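PDB 1ZJR: tRNA (guanosine(18)-2'-O)-methyltransferase from Aquifex aeolicus, which methylates the 2'-O of guanosine 18 in a subset of tRNA species, using S-adenosyl-L-methionine as methyl donor. Local coordinates for residues Asp25-Ala30 / Arg96-Val101; Asp31-Glu36 / Ser40-Thr45; Gln88-Phe93 / Val122-Asn127; Ile144-Tyr149 / Thr161-Tyr166. One frame throughout, in Å; residues are numbered along the deposited sequence.

Contact 1 of 4, residues Asp25-Ala30 / Arg96-Val101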
# COMPACT_ATOMS: atom_id res chain seq x y z
N ASP A 25 6.81 -3.28 -7.11
CA ASP A 25 5.72 -3.98 -7.76
C ASP A 25 4.42 -4.16 -6.94
O ASP A 25 3.37 -4.47 -7.50
CB ASP A 25 6.28 -5.35 -8.15
CG ASP A 25 5.41 -6.07 -9.10
OD1 ASP A 25 4.99 -5.44 -10.09
OD2 ASP A 25 5.17 -7.27 -8.86
N LEU A 26 4.51 -3.98 -5.63
CA LEU A 26 3.36 -4.15 -4.75
C LEU A 26 2.83 -2.76 -4.36
O LEU A 26 3.41 -2.08 -3.53
CB LEU A 26 3.78 -4.93 -3.51
CG LEU A 26 2.68 -5.33 -2.52
CD1 LEU A 26 1.60 -6.13 -3.23
CD2 LEU A 26 3.29 -6.14 -1.40
N ILE A 27 1.72 -2.37 -4.97
CA ILE A 27 1.12 -1.05 -4.76
C ILE A 27 -0.11 -1.12 -3.87
O ILE A 27 -0.86 -2.09 -3.92
CB ILE A 27 0.67 -0.42 -6.11
CG1 ILE A 27 1.79 -0.56 -7.15
CG2 ILE A 27 0.28 1.04 -5.91
CD1 ILE A 27 3.07 0.15 -6.80
N VAL A 28 -0.32 -0.08 -3.07
CA VAL A 28 -1.51 -0.04 -2.22
C VAL A 28 -2.30 1.23 -2.54
O VAL A 28 -1.72 2.30 -2.73
CB VAL A 28 -1.14 -0.01 -0.71
CG1 VAL A 28 -2.41 0.18 0.12
CG2 VAL A 28 -0.45 -1.30 -0.31
N PHE A 29 -3.61 1.09 -2.61
CA PHE A 29 -4.50 2.21 -2.90
C PHE A 29 -5.52 2.27 -1.76
O PHE A 29 -6.26 1.32 -1.55
CB PHE A 29 -5.23 2.00 -4.22
CG PHE A 29 -5.95 3.22 -4.73
CD1 PHE A 29 -5.44 3.96 -5.79
CD2 PHE A 29 -7.13 3.66 -4.12
CE1 PHE A 29 -6.08 5.11 -6.25
CE2 PHE A 29 -7.77 4.82 -4.56
CZ PHE A 29 -7.25 5.55 -5.63
N ALA A 30 -5.52 3.38 -1.03
CA ALA A 30 -6.45 3.58 0.09
C ALA A 30 -7.65 4.35 -0.44
O ALA A 30 -7.56 5.52 -0.80
CB ALA A 30 -5.77 4.36 1.21
N ARG A 96 -1.03 -1.45 -17.52
CA ARG A 96 0.41 -1.68 -17.42
C ARG A 96 0.73 -3.10 -16.96
O ARG A 96 1.89 -3.43 -16.73
CB ARG A 96 1.05 -0.69 -16.43
CG ARG A 96 1.30 0.70 -16.98
CD ARG A 96 1.95 1.57 -15.91
NE ARG A 96 3.19 0.97 -15.42
CZ ARG A 96 3.80 1.34 -14.29
NH1 ARG A 96 3.29 2.30 -13.54
NH2 ARG A 96 4.93 0.74 -13.92
N GLY A 97 -0.30 -3.93 -16.83
CA GLY A 97 -0.08 -5.31 -16.42
C GLY A 97 -0.29 -5.61 -14.95
O GLY A 97 -0.01 -6.73 -14.50
N PHE A 98 -0.76 -4.64 -14.18
CA PHE A 98 -0.99 -4.85 -12.75
C PHE A 98 -2.37 -5.44 -12.51
O PHE A 98 -3.35 -4.99 -13.11
CB PHE A 98 -0.89 -3.53 -11.99
CG PHE A 98 0.51 -3.03 -11.79
CD1 PHE A 98 1.09 -3.05 -10.52
CD2 PHE A 98 1.24 -2.51 -12.86
CE1 PHE A 98 2.38 -2.55 -10.32
CE2 PHE A 98 2.53 -2.01 -12.67
CZ PHE A 98 3.10 -2.03 -11.39
N GLN A 99 -2.47 -6.45 -11.65
CA GLN A 99 -3.77 -7.02 -11.33
C GLN A 99 -4.33 -6.13 -10.22
O GLN A 99 -3.62 -5.76 -9.29
CB GLN A 99 -3.66 -8.46 -10.83
CG GLN A 99 -2.94 -8.64 -9.50
CD GLN A 99 -3.05 -10.06 -8.95
OE1 GLN A 99 -2.35 -10.43 -8.01
NE2 GLN A 99 -3.93 -10.86 -9.53
N ILE A 100 -5.61 -5.79 -10.34
CA ILE A 100 -6.26 -4.95 -9.34
C ILE A 100 -7.03 -5.86 -8.38
O ILE A 100 -7.99 -6.52 -8.77
CB ILE A 100 -7.24 -3.96 -10.00
CG1 ILE A 100 -6.53 -3.23 -11.15
CG2 ILE A 100 -7.76 -2.97 -8.97
CD1 ILE A 100 -5.28 -2.46 -10.74
N VAL A 101 -6.59 -5.87 -7.13
CA VAL A 101 -7.18 -6.70 -6.08
C VAL A 101 -7.91 -5.79 -5.10
O VAL A 101 -7.30 -4.96 -4.42
CB VAL A 101 -6.07 -7.48 -5.34
CG1 VAL A 101 -6.66 -8.38 -4.25
CG2 VAL A 101 -5.28 -8.32 -6.35
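Phe98, just before strand 99-103, packs on Ile27 of strand 26-31 and on Asp25 at the corner that leads into it, where these strands of the parallel sheet of the SPOUT methyltransferase fold begin. It illustrates how one aromatic ring can span strands that are not neighbours, since strand 121-126 runs between the two. Most of the touching falls to one ring atom. Phe98 CE1 lies 3.8 Å from Ile27 CG1, an apolar contact in which the two side chains cross at about a right angle. The same atom is 3.6 Å from the backbone oxygen Asp25 O, and both partners approach the ring obliquely. The carboxylate of Asp25 stands a little further off, with OD1 3.9 Å from Phe98 CE1 and its plane turned 49° from that of the ring. No hydrogen bond joins the two segments, which leaves the fit to van der Waals contact.

Around this first shell, Phe93 meets the Phe98 ring edge-to-face, while Val122 of the intervening strand touches both Phe98 and Ile27. The other carboxylate oxygen, Asp25 OD2, is engaged in a salt bridge with Arg172. What sets the ring in place begins one residue earlier. Gly97 ends helix 86-95 in a Schellman motif, at a positive phi of 98° where a side chain would press on the carbonyl oxygen of Arg96. From that turn Phe98 holds CG opposite its own carbonyl carbon (chi1 -76°), which directs the ring toward Asp25 and Ile27. On its far rim, Phe98 CE2 sits 3.8 Å above the plane of the Arg96 guanidinium, offset toward the rim of that group.

Contact 2 of 4, residues Asp31-Glu36 / Ser40-Thr45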
# COMPACT_ATOMS: atom_id res chain seq x y z
N ASP A 31 -8.79 3.67 -0.48
CA ASP A 31 -10.00 4.27 -1.00
C ASP A 31 -10.89 4.85 0.08
O ASP A 31 -11.64 4.12 0.73
CB ASP A 31 -10.79 3.24 -1.82
CG ASP A 31 -12.14 3.77 -2.27
OD1 ASP A 31 -12.23 4.98 -2.54
OD2 ASP A 31 -13.10 2.98 -2.36
N ASN A 32 -10.78 6.16 0.27
CA ASN A 32 -11.57 6.89 1.24
C ASN A 32 -11.48 6.36 2.67
O ASN A 32 -12.50 6.06 3.30
CB ASN A 32 -13.04 6.91 0.78
CG ASN A 32 -13.86 7.95 1.52
OD1 ASN A 32 -13.32 8.90 2.09
ND2 ASN A 32 -15.18 7.78 1.49
N VAL A 33 -10.25 6.24 3.18
CA VAL A 33 -10.07 5.78 4.56
C VAL A 33 -10.49 6.92 5.48
O VAL A 33 -9.95 8.02 5.42
CB VAL A 33 -8.60 5.40 4.84
CG1 VAL A 33 -8.35 5.29 6.34
CG2 VAL A 33 -8.29 4.07 4.17
N LYS A 34 -11.47 6.62 6.34
CA LYS A 34 -12.04 7.58 7.27
C LYS A 34 -11.10 8.44 8.11
O LYS A 34 -10.82 9.59 7.76
CB LYS A 34 -13.03 6.87 8.20
CG LYS A 34 -14.46 7.39 8.12
CD LYS A 34 -14.53 8.84 8.58
CE LYS A 34 -15.97 9.36 8.56
NZ LYS A 34 -16.04 10.79 8.99
N ASN A 35 -10.61 7.90 9.22
CA ASN A 35 -9.75 8.68 10.11
C ASN A 35 -8.25 8.55 9.91
O ASN A 35 -7.75 7.55 9.39
CB ASN A 35 -10.11 8.38 11.57
CG ASN A 35 -9.71 6.99 12.00
OD1 ASN A 35 -8.59 6.76 12.45
ND2 ASN A 35 -10.63 6.05 11.84
N GLU A 36 -7.54 9.59 10.34
CA GLU A 36 -6.09 9.64 10.19
C GLU A 36 -5.33 8.59 10.99
O GLU A 36 -4.22 8.23 10.62
CB GLU A 36 -5.57 11.04 10.53
CG GLU A 36 -5.74 11.47 11.97
CD GLU A 36 -5.04 12.79 12.27
OE1 GLU A 36 -3.79 12.85 12.17
OE2 GLU A 36 -5.74 13.77 12.59
N SER A 40 -2.62 6.48 9.14
CA SER A 40 -1.23 6.45 9.57
C SER A 40 -0.76 5.03 9.84
O SER A 40 0.38 4.67 9.54
CB SER A 40 -1.06 7.30 10.84
OG SER A 40 -1.53 8.62 10.63
N ALA A 41 -1.65 4.22 10.40
CA ALA A 41 -1.32 2.83 10.69
C ALA A 41 -1.07 2.09 9.38
O ALA A 41 -0.18 1.25 9.29
CB ALA A 41 -2.46 2.16 11.46
N ILE A 42 -1.85 2.41 8.36
CA ILE A 42 -1.70 1.79 7.05
C ILE A 42 -0.35 2.18 6.44
O ILE A 42 0.32 1.36 5.81
CB ILE A 42 -2.85 2.19 6.10
CG1 ILE A 42 -4.13 1.47 6.54
CG2 ILE A 42 -2.50 1.84 4.64
CD1 ILE A 42 -5.39 1.87 5.77
N VAL A 43 0.06 3.43 6.64
CA VAL A 43 1.34 3.88 6.11
C VAL A 43 2.45 3.07 6.77
O VAL A 43 3.37 2.60 6.10
CB VAL A 43 1.57 5.39 6.39
CG1 VAL A 43 2.97 5.79 5.95
CG2 VAL A 43 0.55 6.22 5.64
N ARG A 44 2.35 2.89 8.09
CA ARG A 44 3.34 2.12 8.84
C ARG A 44 3.41 0.69 8.32
O ARG A 44 4.50 0.11 8.18
CB ARG A 44 3.02 2.10 10.34
CG ARG A 44 4.19 1.58 11.19
CD ARG A 44 3.81 1.10 12.59
NE ARG A 44 3.17 2.12 13.42
CZ ARG A 44 3.12 2.07 14.76
NH1 ARG A 44 3.68 1.07 15.42
NH2 ARG A 44 2.49 3.02 15.43
N THR A 45 2.25 0.10 8.05
CA THR A 45 2.18 -1.27 7.55
C THR A 45 2.78 -1.39 6.15
O THR A 45 3.43 -2.39 5.83
CB THR A 45 0.72 -1.75 7.54
OG1 THR A 45 0.21 -1.71 8.88
CG2 THR A 45 0.63 -3.17 7.01
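Two hydrogen bonds from Ser40 converge on the carbonyl oxygen of Glu36, showing how a serine in the first turns of a helix can reinforce the backbone ladder. The amide bond is the regular helical one: Ser40 N lies 2.8 Å from Glu36 O, with an N-H...O angle of 162°. The hydroxyl adds a second, since Ser40 OG donates to Glu36 O at 2.7 Å. The two donors come from opposite faces of the carbonyl plane, each tilted about 30° from it, and can therefore share the oxygen without crowding one another. With OG beside its own backbone N (chi1 -55°), the hydroxyl is turned back toward the preceding turn. OG is also bonded to Asn67 N, which links the helix start to the loop ahead of helix 68-71. Replacing Ser40 with an alanine would probably leave Glu36 O without its hydroxyl donor and Asn67 N without this acceptor, weakening the link between helix and loop.

The apolar part is smaller. Val33 CG2 rests 4.0 Å from Ile42 CD1, the two side chains sliding past each other in opposite directions, and Ile42 also packs on Ser158 and Thr161 of helix 157-174.

Asn35 supplies the cap: it occupies the N-cap position, and its OD1 takes the amide hydrogen of Asn38. Together these interactions make a capped helix start behind the loop that leaves strand 26-31, a strand-loop-helix connection in the SPOUT fold, with Val33 about 9 Å, side chain to side chain, from Thr103, a predicted S-adenosyl-L-methionine-binding residue.

Contact 3 of 4, residues Gln88-Phe93 / Val122-Asn127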
# COMPACT_ATOMS: atom_id res chain seq x y z
N GLN A 88 -9.62 5.92 -12.88
CA GLN A 88 -8.68 6.35 -13.91
C GLN A 88 -7.26 5.93 -13.55
O GLN A 88 -6.53 5.38 -14.38
CB GLN A 88 -8.74 7.88 -14.07
CG GLN A 88 -7.87 8.42 -15.19
CD GLN A 88 -7.96 9.92 -15.33
OE1 GLN A 88 -7.64 10.66 -14.40
NE2 GLN A 88 -8.41 10.39 -16.49
N LYS A 89 -6.88 6.17 -12.30
CA LYS A 89 -5.54 5.81 -11.84
C LYS A 89 -5.34 4.29 -11.86
O LYS A 89 -4.31 3.80 -12.31
CB LYS A 89 -5.30 6.34 -10.43
CG LYS A 89 -3.84 6.27 -9.99
CD LYS A 89 -2.98 7.16 -10.87
CE LYS A 89 -1.53 7.14 -10.46
NZ LYS A 89 -0.71 8.02 -11.35
N LEU A 90 -6.34 3.56 -11.36
CA LEU A 90 -6.25 2.11 -11.32
C LEU A 90 -6.19 1.52 -12.73
O LEU A 90 -5.56 0.50 -12.95
CB LEU A 90 -7.43 1.54 -10.54
CG LEU A 90 -7.45 1.92 -9.06
CD1 LEU A 90 -8.74 1.43 -8.42
CD2 LEU A 90 -6.23 1.32 -8.36
N LEU A 91 -6.86 2.17 -13.68
CA LEU A 91 -6.86 1.70 -15.06
C LEU A 91 -5.46 1.84 -15.65
O LEU A 91 -5.04 1.03 -16.47
CB LEU A 91 -7.86 2.49 -15.91
CG LEU A 91 -9.33 2.21 -15.62
CD1 LEU A 91 -10.21 3.16 -16.41
CD2 LEU A 91 -9.64 0.77 -15.97
N GLU A 92 -4.75 2.88 -15.22
CA GLU A 92 -3.39 3.12 -15.68
C GLU A 92 -2.51 1.95 -15.29
O GLU A 92 -1.68 1.48 -16.08
CB GLU A 92 -2.84 4.41 -15.08
CG GLU A 92 -3.24 5.66 -15.86
CD GLU A 92 -3.00 6.93 -15.07
OE1 GLU A 92 -1.96 7.04 -14.39
OE2 GLU A 92 -3.86 7.83 -15.15
N PHE A 93 -2.69 1.46 -14.06
CA PHE A 93 -1.90 0.33 -13.59
C PHE A 93 -2.35 -0.95 -14.27
O PHE A 93 -1.53 -1.78 -14.65
CB PHE A 93 -2.03 0.15 -12.07
CG PHE A 93 -1.20 1.11 -11.27
CD1 PHE A 93 -1.79 2.20 -10.62
CD2 PHE A 93 0.18 0.93 -11.15
CE1 PHE A 93 -1.02 3.09 -9.87
CE2 PHE A 93 0.96 1.81 -10.39
CZ PHE A 93 0.36 2.89 -9.75
N VAL A 122 -1.90 -4.20 -7.37
CA VAL A 122 -2.34 -2.99 -6.69
C VAL A 122 -3.43 -3.47 -5.74
O VAL A 122 -4.47 -3.95 -6.18
CB VAL A 122 -2.98 -1.94 -7.65
CG1 VAL A 122 -3.54 -0.79 -6.82
CG2 VAL A 122 -1.94 -1.40 -8.63
N LEU A 123 -3.17 -3.40 -4.43
CA LEU A 123 -4.15 -3.81 -3.44
C LEU A 123 -4.99 -2.59 -3.07
O LEU A 123 -4.45 -1.59 -2.60
CB LEU A 123 -3.46 -4.33 -2.17
CG LEU A 123 -4.41 -4.55 -0.98
CD1 LEU A 123 -5.39 -5.66 -1.31
CD2 LEU A 123 -3.61 -4.89 0.28
N VAL A 124 -6.30 -2.66 -3.28
CA VAL A 124 -7.18 -1.54 -2.96
C VAL A 124 -8.01 -1.87 -1.72
O VAL A 124 -8.71 -2.88 -1.68
CB VAL A 124 -8.15 -1.22 -4.12
CG1 VAL A 124 -8.85 0.12 -3.86
CG2 VAL A 124 -7.40 -1.18 -5.44
N VAL A 125 -7.91 -1.00 -0.71
CA VAL A 125 -8.65 -1.18 0.54
C VAL A 125 -9.44 0.10 0.77
O VAL A 125 -9.18 1.11 0.12
CB VAL A 125 -7.69 -1.40 1.75
CG1 VAL A 125 -6.85 -2.65 1.54
CG2 VAL A 125 -6.79 -0.18 1.92
N GLY A 126 -10.40 0.08 1.69
CA GLY A 126 -11.15 1.30 1.91
C GLY A 126 -12.22 1.22 2.96
O GLY A 126 -12.45 0.16 3.54
N ASN A 127 -12.88 2.35 3.20
CA ASN A 127 -13.96 2.43 4.18
C ASN A 127 -15.32 2.72 3.58
O ASN A 127 -16.15 3.36 4.22
CB ASN A 127 -13.66 3.49 5.23
CG ASN A 127 -12.79 2.98 6.35
OD1 ASN A 127 -13.08 1.94 6.96
ND2 ASN A 127 -11.73 3.71 6.65
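In the beta-alpha-beta crossover whose helix 86-95 joins strands 79-82 and 99-103, Leu90 and Phe93 pack against Val122 and Val124 of the sheet. The helix segment runs nearly antiparallel to strand 121-126, at 157° and with the axes 10.6 Å apart, as expected of a helix lying on a parallel sheet. Leu90 CD2 is the branch that spans two strand residues, 3.7 Å from Val122 CG1 and 4.0 Å from Val124 CG2. One turn on, the Phe93 ring offers a face to the other methyl of Val122: CG2 stands 4.2 Å from the ring centroid and 29° off the normal, a CH-pi contact displaced toward Phe93 CG. Val122 thus splits its two methyls between the two helix residues. Tyr55 meets the Phe93 ring edge-to-face. Leu123 and Val125 face the reverse side of the sheet, where helix 157-174 lies. On the helix itself, Lys89 and Glu92 form a weak salt bridge that does not involve the strand. Methyls and a ring face alone meet across the contact; no hydrogen bond joins segments 88-93 and 122-127, so between them cohesion rests on apolar fit and, probably, the exclusion of water.

Contact 4 of 4, residues Ile144-Tyr149 / Thr161-Tyr166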
# COMPACT_ATOMS: atom_id res chain seq x y z
N ILE A 144 -11.80 -9.64 -3.03
CA ILE A 144 -11.47 -10.45 -1.87
C ILE A 144 -12.12 -10.11 -0.54
O ILE A 144 -12.55 -8.99 -0.30
CB ILE A 144 -9.94 -10.44 -1.62
CG1 ILE A 144 -9.48 -8.99 -1.39
CG2 ILE A 144 -9.21 -11.07 -2.79
CD1 ILE A 144 -8.03 -8.86 -0.91
N VAL A 145 -12.18 -11.12 0.32
CA VAL A 145 -12.73 -10.95 1.67
C VAL A 145 -11.83 -11.73 2.60
O VAL A 145 -11.10 -12.63 2.17
CB VAL A 145 -14.16 -11.52 1.82
CG1 VAL A 145 -15.16 -10.62 1.11
CG2 VAL A 145 -14.23 -12.93 1.27
N ILE A 146 -11.88 -11.37 3.88
CA ILE A 146 -11.12 -12.05 4.91
C ILE A 146 -12.16 -12.86 5.68
O ILE A 146 -13.20 -12.32 6.06
CB ILE A 146 -10.43 -11.04 5.86
CG1 ILE A 146 -9.39 -10.23 5.08
CG2 ILE A 146 -9.77 -11.78 7.02
CD1 ILE A 146 -8.74 -9.11 5.91
N PRO A 147 -11.92 -14.16 5.91
CA PRO A 147 -12.89 -14.98 6.63
C PRO A 147 -13.22 -14.46 8.03
O PRO A 147 -12.33 -14.08 8.79
CB PRO A 147 -12.24 -16.37 6.65
CG PRO A 147 -10.78 -16.06 6.60
CD PRO A 147 -10.71 -14.94 5.59
N MET A 148 -14.51 -14.44 8.36
CA MET A 148 -15.00 -13.96 9.65
C MET A 148 -15.83 -15.06 10.31
O MET A 148 -16.56 -15.78 9.64
CB MET A 148 -15.90 -12.74 9.46
CG MET A 148 -15.35 -11.67 8.54
SD MET A 148 -14.07 -10.71 9.33
CE MET A 148 -13.63 -9.60 8.05
N TYR A 149 -15.73 -15.17 11.63
CA TYR A 149 -16.47 -16.19 12.36
C TYR A 149 -17.30 -15.65 13.52
O TYR A 149 -17.87 -16.42 14.29
CB TYR A 149 -15.50 -17.25 12.88
CG TYR A 149 -14.66 -17.90 11.81
CD1 TYR A 149 -13.48 -17.31 11.37
CD2 TYR A 149 -15.05 -19.11 11.23
CE1 TYR A 149 -12.70 -17.91 10.37
CE2 TYR A 149 -14.27 -19.72 10.24
CZ TYR A 149 -13.10 -19.11 9.82
OH TYR A 149 -12.33 -19.71 8.85
N THR A 161 -5.89 -4.44 6.21
CA THR A 161 -4.80 -4.11 5.29
C THR A 161 -3.52 -4.84 5.70
O THR A 161 -2.80 -5.36 4.85
CB THR A 161 -4.54 -2.59 5.26
OG1 THR A 161 -5.70 -1.93 4.72
CG2 THR A 161 -3.32 -2.27 4.38
N GLY A 162 -3.25 -4.88 7.00
CA GLY A 162 -2.06 -5.56 7.47
C GLY A 162 -2.14 -7.06 7.24
O GLY A 162 -1.16 -7.70 6.86
N ILE A 163 -3.31 -7.64 7.47
CA ILE A 163 -3.50 -9.08 7.28
C ILE A 163 -3.26 -9.46 5.83
O ILE A 163 -2.55 -10.43 5.53
CB ILE A 163 -4.93 -9.49 7.70
CG1 ILE A 163 -5.08 -9.34 9.21
CG2 ILE A 163 -5.24 -10.93 7.23
CD1 ILE A 163 -6.52 -9.34 9.71
N ILE A 164 -3.85 -8.70 4.91
CA ILE A 164 -3.69 -8.99 3.50
C ILE A 164 -2.26 -8.74 3.04
O ILE A 164 -1.68 -9.58 2.36
CB ILE A 164 -4.66 -8.14 2.65
CG1 ILE A 164 -6.10 -8.42 3.09
CG2 ILE A 164 -4.48 -8.47 1.17
CD1 ILE A 164 -7.13 -7.45 2.51
N LEU A 165 -1.69 -7.60 3.41
CA LEU A 165 -0.32 -7.32 3.01
C LEU A 165 0.68 -8.34 3.54
O LEU A 165 1.71 -8.59 2.91
CB LEU A 165 0.10 -5.91 3.44
CG LEU A 165 -0.49 -4.77 2.59
CD1 LEU A 165 -0.03 -3.43 3.15
CD2 LEU A 165 -0.02 -4.93 1.14
N TYR A 166 0.40 -8.93 4.70
CA TYR A 166 1.35 -9.91 5.21
C TYR A 166 1.19 -11.27 4.56
O TYR A 166 2.08 -12.12 4.65
CB TYR A 166 1.31 -9.97 6.74
CG TYR A 166 2.41 -9.09 7.31
CD1 TYR A 166 3.73 -9.55 7.40
CD2 TYR A 166 2.16 -7.75 7.63
CE1 TYR A 166 4.77 -8.70 7.79
CE2 TYR A 166 3.19 -6.89 8.02
CZ TYR A 166 4.49 -7.37 8.10
OH TYR A 166 5.50 -6.51 8.48
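Ile163 and Ile164 of helix 157-174 meet Ile144 and Ile146, an all-isoleucine example of how a helix can seat the end of a strand and the loop beyond it. These elements belong to the C-terminal part of the knotted fold, which, as in other SPOUT methyltransferases, probably holds the trefoil knot and cofactor pocket. Thr161 opens the helix segment facing away, its OG1 bonded to Val157 O. Ile163 makes the looser contact, its CG2 4.2 Å from Ile146 CD1. Ile164 is the centre of the cluster. Its CG1 lies 3.9 Å from Ile146 CD1, where the two chains pass at a slant. Its CD1 meets Ile144 CD1 tip to tip at 3.8 Å, and Ile164 CG2 is 4.1 Å from that same methyl. Ile144 achieves this with CG1 lodged between its backbone N and carbonyl carbon (chi1 59°), a crowded setting that aims CD1 at the helix. Cutting Ile164 back to an alanine would probably open a gap beside Ile144 CD1 and Ile146 CD1 and leave those two methyls freer to move. Ile146 is a predicted S-adenosyl-L-methionine-binding residue, and Ile164 packs on Thr103, another residue predicted to bind it. Leu165 touches Leu123 and Thr45, and Tyr166 touches Ala48 and Val49. The helix packs on strands 121-126 and 99-103, with helix 36-49 beside it on the same face of the sheet.

From the N terminus, segment 25-30 opens contact 1 and runs on into contact 2, a short local closure between the loop 31-36 and helix 36-49. Contact 1 makes a much longer loop, returning from 96-101 to 25-30, and contact 2 falls wholly within it. Contact 3 opens at 88-93, before contact 1 has closed, and ends at 122-127; the two therefore cross, and strand 121-126 has backbone bonds to both 26-31 and 99-103. Contact 4 follows in series, joining strand 142-145 to helix 157-174. That helix packs on Leu123 from contact 3's strand and on Thr45 from contact 2's helix, so it ties the region of contact 4 to strand 121-126 and to helix 36-49.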